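Local coordinates for cyclopenase asqI (Emericella nidulans, PDB 5YY3), which is a zinc-dependent cyclopenase of the tyrosinase family that converts 4'-methoxycyclopenin into 4'-methoxyviridicatin during aspoquinolone mycotoxin biosynthesis, at residues Leu236-Asn241 / Phe393-Lys398. Numbering follows the deposited sequence.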
ATOM      1  N   LEU A 236      -1.487  -3.549 -16.062  1.00 23.99           N
ATOM      2  CA  LEU A 236      -1.060  -3.532 -17.445  1.00 24.81           C
ATOM      3  C   LEU A 236      -1.181  -2.093 -17.954  1.00 24.83           C
ATOM      4  O   LEU A 236      -1.900  -1.272 -17.373  1.00 27.71           O
ATOM      5  CB  LEU A 236      -1.903  -4.495 -18.285  1.00 24.77           C
ATOM      6  CG  LEU A 236      -1.768  -6.010 -18.059  1.00 28.04           C
ATOM      7  CD1 LEU A 236      -2.851  -6.773 -18.820  1.00 27.16           C
ATOM      8  CD2 LEU A 236      -0.385  -6.533 -18.440  1.00 24.56           C
ATOM      9  N   VAL A 237      -0.467  -1.775 -19.025  1.00 24.58           N
ATOM     10  CA  VAL A 237      -0.484  -0.420 -19.560  1.00 22.94           C
ATOM     11  C   VAL A 237      -1.773  -0.103 -20.317  1.00 23.81           C
ATOM     12  O   VAL A 237      -2.234  -0.917 -21.129  1.00 24.30           O
ATOM     13  CB  VAL A 237       0.717  -0.197 -20.482  1.00 23.03           C
ATOM     14  CG1 VAL A 237       0.483   0.987 -21.389  1.00 20.96           C
ATOM     15  CG2 VAL A 237       1.984  -0.021 -19.650  1.00 22.01           C
ATOM     16  N   ARG A 238      -2.359   1.070 -20.047  1.00 20.97           N
ATOM     17  CA  ARG A 238      -3.475   1.567 -20.853  1.00 23.62           C
ATOM     18  C   ARG A 238      -2.925   2.150 -22.145  1.00 21.38           C
ATOM     19  O   ARG A 238      -2.198   3.136 -22.121  1.00 26.15           O
ATOM     20  CB  ARG A 238      -4.294   2.620 -20.105  1.00 20.73           C
ATOM     21  CG  ARG A 238      -5.649   2.936 -20.778  1.00 26.98           C
ATOM     22  CD  ARG A 238      -6.261   4.263 -20.269  1.00 28.85           C
ATOM     23  NE  ARG A 238      -5.945   4.434 -18.862  1.00 36.43           N
ATOM     24  CZ  ARG A 238      -5.683   5.588 -18.263  1.00 35.56           C
ATOM     25  NH1 ARG A 238      -5.699   6.738 -18.924  1.00 37.70           N
ATOM     26  NH2 ARG A 238      -5.406   5.580 -16.972  1.00 35.46           N
ATOM     27  N   PRO A 239      -3.270   1.549 -23.282  1.00 22.55           N
ATOM     28  CA  PRO A 239      -2.720   2.092 -24.532  1.00 22.82           C
ATOM     29  C   PRO A 239      -3.260   3.477 -24.817  1.00 23.72           C
ATOM     30  O   PRO A 239      -4.339   3.821 -24.336  1.00 24.46           O
ATOM     31  CB  PRO A 239      -3.180   1.092 -25.591  1.00 21.56           C
ATOM     32  CG  PRO A 239      -4.374   0.423 -24.983  1.00 24.80           C
ATOM     33  CD  PRO A 239      -4.151   0.391 -23.502  1.00 22.73           C
ATOM     34  N   TRP A 240      -2.508   4.264 -25.578  1.00 22.98           N
ATOM     35  CA  TRP A 240      -2.945   5.592 -25.993  1.00 20.05           C
ATOM     36  C   TRP A 240      -3.817   5.473 -27.225  1.00 22.83           C
ATOM     37  O   TRP A 240      -3.470   6.003 -28.290  1.00 20.02           O
ATOM     38  CB  TRP A 240      -1.734   6.481 -26.288  1.00 20.73           C
ATOM     39  CG  TRP A 240      -2.062   7.950 -26.416  1.00 24.82           C
ATOM     40  CD1 TRP A 240      -2.236   8.659 -27.567  1.00 19.74           C
ATOM     41  CD2 TRP A 240      -2.238   8.880 -25.342  1.00 25.52           C
ATOM     42  NE1 TRP A 240      -2.509   9.968 -27.280  1.00 21.66           N
ATOM     43  CE2 TRP A 240      -2.518  10.134 -25.919  1.00 22.35           C
ATOM     44  CE3 TRP A 240      -2.181   8.774 -23.944  1.00 19.70           C
ATOM     45  CZ2 TRP A 240      -2.747  11.270 -25.154  1.00 22.75           C
ATOM     46  CZ3 TRP A 240      -2.413   9.894 -23.185  1.00 20.44           C
ATOM     47  CH2 TRP A 240      -2.696  11.134 -23.792  1.00 23.98           C
ATOM     48  N   ASN A 241      -4.924   4.742 -27.092  1.00 22.77           N
ATOM     49  CA  ASN A 241      -5.838   4.501 -28.212  1.00 21.93           C
ATOM     50  C   ASN A 241      -6.831   5.647 -28.402  1.00 25.87           C
ATOM     51  O   ASN A 241      -7.240   5.944 -29.527  1.00 25.92           O
ATOM     52  CB  ASN A 241      -6.589   3.183 -28.022  1.00 18.21           C
ATOM     53  CG  ASN A 241      -5.719   1.960 -28.316  1.00 25.43           C
ATOM     54  OD1 ASN A 241      -4.790   2.026 -29.117  1.00 23.34           O
ATOM     55  ND2 ASN A 241      -6.011   0.844 -27.650  1.00 24.32           N
ATOM     56  N   PHE A 393       5.325   7.504 -23.233  1.00 22.63           N
ATOM     57  CA  PHE A 393       5.733   6.898 -24.493  1.00 20.11           C
ATOM     58  C   PHE A 393       5.422   5.407 -24.525  1.00 22.60           C
ATOM     59  O   PHE A 393       5.220   4.833 -25.595  1.00 21.47           O
ATOM     60  CB  PHE A 393       7.211   7.155 -24.769  1.00 25.30           C
ATOM     61  CG  PHE A 393       7.505   8.594 -25.117  1.00 28.72           C
ATOM     62  CD1 PHE A 393       7.983   9.480 -24.159  1.00 29.94           C
ATOM     63  CD2 PHE A 393       7.220   9.083 -26.376  1.00 30.10           C
ATOM     64  CE1 PHE A 393       8.235  10.804 -24.475  1.00 29.97           C
ATOM     65  CE2 PHE A 393       7.456  10.420 -26.699  1.00 32.08           C
ATOM     66  CZ  PHE A 393       7.965  11.274 -25.752  1.00 25.67           C
ATOM     67  N   TRP A 394       5.362   4.781 -23.353  1.00 23.62           N
ATOM     68  CA  TRP A 394       5.023   3.367 -23.294  1.00 21.82           C
ATOM     69  C   TRP A 394       3.564   3.230 -23.633  1.00 20.85           C
ATOM     70  O   TRP A 394       3.158   2.235 -24.231  1.00 25.00           O
ATOM     71  CB  TRP A 394       5.371   2.761 -21.920  1.00 22.18           C
ATOM     72  CG  TRP A 394       6.853   2.620 -21.809  1.00 17.70           C
ATOM     73  CD1 TRP A 394       7.721   3.512 -21.258  1.00 21.02           C
ATOM     74  CD2 TRP A 394       7.656   1.566 -22.362  1.00 18.14           C
ATOM     75  NE1 TRP A 394       9.016   3.061 -21.393  1.00 20.78           N
ATOM     76  CE2 TRP A 394       9.000   1.866 -22.068  1.00 19.83           C
ATOM     77  CE3 TRP A 394       7.365   0.385 -23.058  1.00 19.90           C
ATOM     78  CZ2 TRP A 394      10.050   1.032 -22.450  1.00 17.19           C
ATOM     79  CZ3 TRP A 394       8.401  -0.440 -23.429  1.00 17.02           C
ATOM     80  CH2 TRP A 394       9.733  -0.118 -23.119  1.00 20.14           C
ATOM     81  N   ARG A 395       2.776   4.255 -23.317  1.00 20.59           N
ATOM     82  CA  ARG A 395       1.365   4.219 -23.687  1.00 23.11           C
ATOM     83  C   ARG A 395       1.228   4.410 -25.208  1.00 21.51           C
ATOM     84  O   ARG A 395       0.368   3.795 -25.842  1.00 19.72           O
ATOM     85  CB  ARG A 395       0.559   5.267 -22.905  1.00 21.28           C
ATOM     86  CG  ARG A 395       0.627   5.069 -21.372  1.00 21.57           C
ATOM     87  CD  ARG A 395      -0.495   5.830 -20.631  1.00 20.02           C
ATOM     88  NE  ARG A 395      -1.737   5.614 -21.351  1.00 24.40           N
ATOM     89  CZ  ARG A 395      -2.845   6.318 -21.178  1.00 30.83           C
ATOM     90  NH1 ARG A 395      -2.884   7.290 -20.264  1.00 28.40           N
ATOM     91  NH2 ARG A 395      -3.913   6.039 -21.927  1.00 26.50           N
ATOM     92  N   TRP A 396       2.097   5.228 -25.797  1.00 19.03           N
ATOM     93  CA  TRP A 396       2.119   5.338 -27.250  1.00 18.37           C
ATOM     94  C   TRP A 396       2.646   4.042 -27.901  1.00 23.01           C
ATOM     95  O   TRP A 396       2.049   3.548 -28.867  1.00 23.66           O
ATOM     96  CB  TRP A 396       2.954   6.546 -27.699  1.00 20.40           C
ATOM     97  CG  TRP A 396       2.911   6.761 -29.199  1.00 22.27           C
ATOM     98  CD1 TRP A 396       3.899   6.476 -30.090  1.00 22.29           C
ATOM     99  CD2 TRP A 396       1.817   7.291 -29.967  1.00 19.65           C
ATOM    100  NE1 TRP A 396       3.495   6.796 -31.366  1.00 24.44           N
ATOM    101  CE2 TRP A 396       2.216   7.300 -31.319  1.00 21.74           C
ATOM    102  CE3 TRP A 396       0.531   7.744 -29.649  1.00 16.96           C
ATOM    103  CZ2 TRP A 396       1.391   7.753 -32.350  1.00 23.40           C
ATOM    104  CZ3 TRP A 396      -0.289   8.199 -30.669  1.00 22.16           C
ATOM    105  CH2 TRP A 396       0.146   8.203 -32.006  1.00 19.85           C
ATOM    106  N   TYR A 397       3.746   3.486 -27.386  1.00 19.94           N
ATOM    107  CA  TYR A 397       4.267   2.222 -27.936  1.00 20.12           C
ATOM    108  C   TYR A 397       3.195   1.127 -27.907  1.00 20.64           C
ATOM    109  O   TYR A 397       3.086   0.341 -28.846  1.00 20.95           O
ATOM    110  CB  TYR A 397       5.500   1.731 -27.176  1.00 19.17           C
ATOM    111  CG  TYR A 397       6.691   2.679 -27.122  1.00 21.66           C
ATOM    112  CD1 TYR A 397       6.892   3.662 -28.090  1.00 25.20           C
ATOM    113  CD2 TYR A 397       7.611   2.585 -26.083  1.00 20.10           C
ATOM    114  CE1 TYR A 397       8.000   4.525 -28.023  1.00 24.61           C
ATOM    115  CE2 TYR A 397       8.711   3.438 -26.006  1.00 23.23           C
ATOM    116  CZ  TYR A 397       8.901   4.405 -26.978  1.00 23.96           C
ATOM    117  OH  TYR A 397       9.993   5.243 -26.887  1.00 25.87           O
ATOM    118  N   LYS A 398       2.384   1.073 -26.853  1.00 22.31           N
ATOM    119  CA  LYS A 398       1.353   0.035 -26.832  1.00 19.39           C
ATOM    120  C   LYS A 398       0.249   0.356 -27.846  1.00 22.85           C
ATOM    121  O   LYS A 398      -0.388  -0.557 -28.372  1.00 24.17           O
ATOM    122  CB  LYS A 398       0.749  -0.166 -25.437  1.00 19.50           C
ATOM    123  CG  LYS A 398      -0.220  -1.360 -25.411  1.00 21.28           C
ATOM    124  CD  LYS A 398      -0.517  -1.858 -24.009  1.00 26.27           C
ATOM    125  CE  LYS A 398      -1.692  -2.838 -24.008  1.00 22.59           C
ATOM    126  NZ  LYS A 398      -2.099  -3.242 -22.611  1.00 30.28           N
TER
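Arg395 reaches from its helix into the loop 236-241, its guanidinium held between Arg238 on one face and Trp240 on the other. CE3 of Trp240 sits over the centre of that group, 3.8 Å from Arg395 CZ, but the guanidinium lies at the rim of the indole with the planes 63° apart, so this is not a parallel stack. Across the other face runs the aliphatic chain of Arg238, its CD 3.4 Å from Arg395 NH2. A bend at chi3 (44°) brings NE of Arg395 round to Arg238 O, a short hydrogen bond of 2.6 Å whose acceptor is tilted out of the guanidinium plane; NH2 adds a weak bond to Pro239 O, close to that plane. The two arginines point the same way, with NH1 to NH1 only 3.2 Å; Asp245 forms salt bridges with both, which probably offsets the repulsion, and Glu248 takes Arg238 NH2.

Lys398, extended with CG anti to the backbone N (chi1 -174°), passes Val237 CG1 and Pro239 CB to place NZ 2.8 Å from Val237 O, in the carbonyl plane; Glu226 is its salt-bridge partner. The backbone is tied as well: Trp240 N donates to Arg395 O at 2.9 Å, from above the carbonyl plane. Trp240 CD1 meets the edge of the Trp396 ring at CE3, 3.6 Å away.

The contact thus fastens the loop following helix 210-231 onto helix 391-410 within the hemocyanin-type domain. Trp396 packs on helix 355-367 and lies about 7 Å, side chain to side chain, from the zinc ligand His218 of helix 210-231.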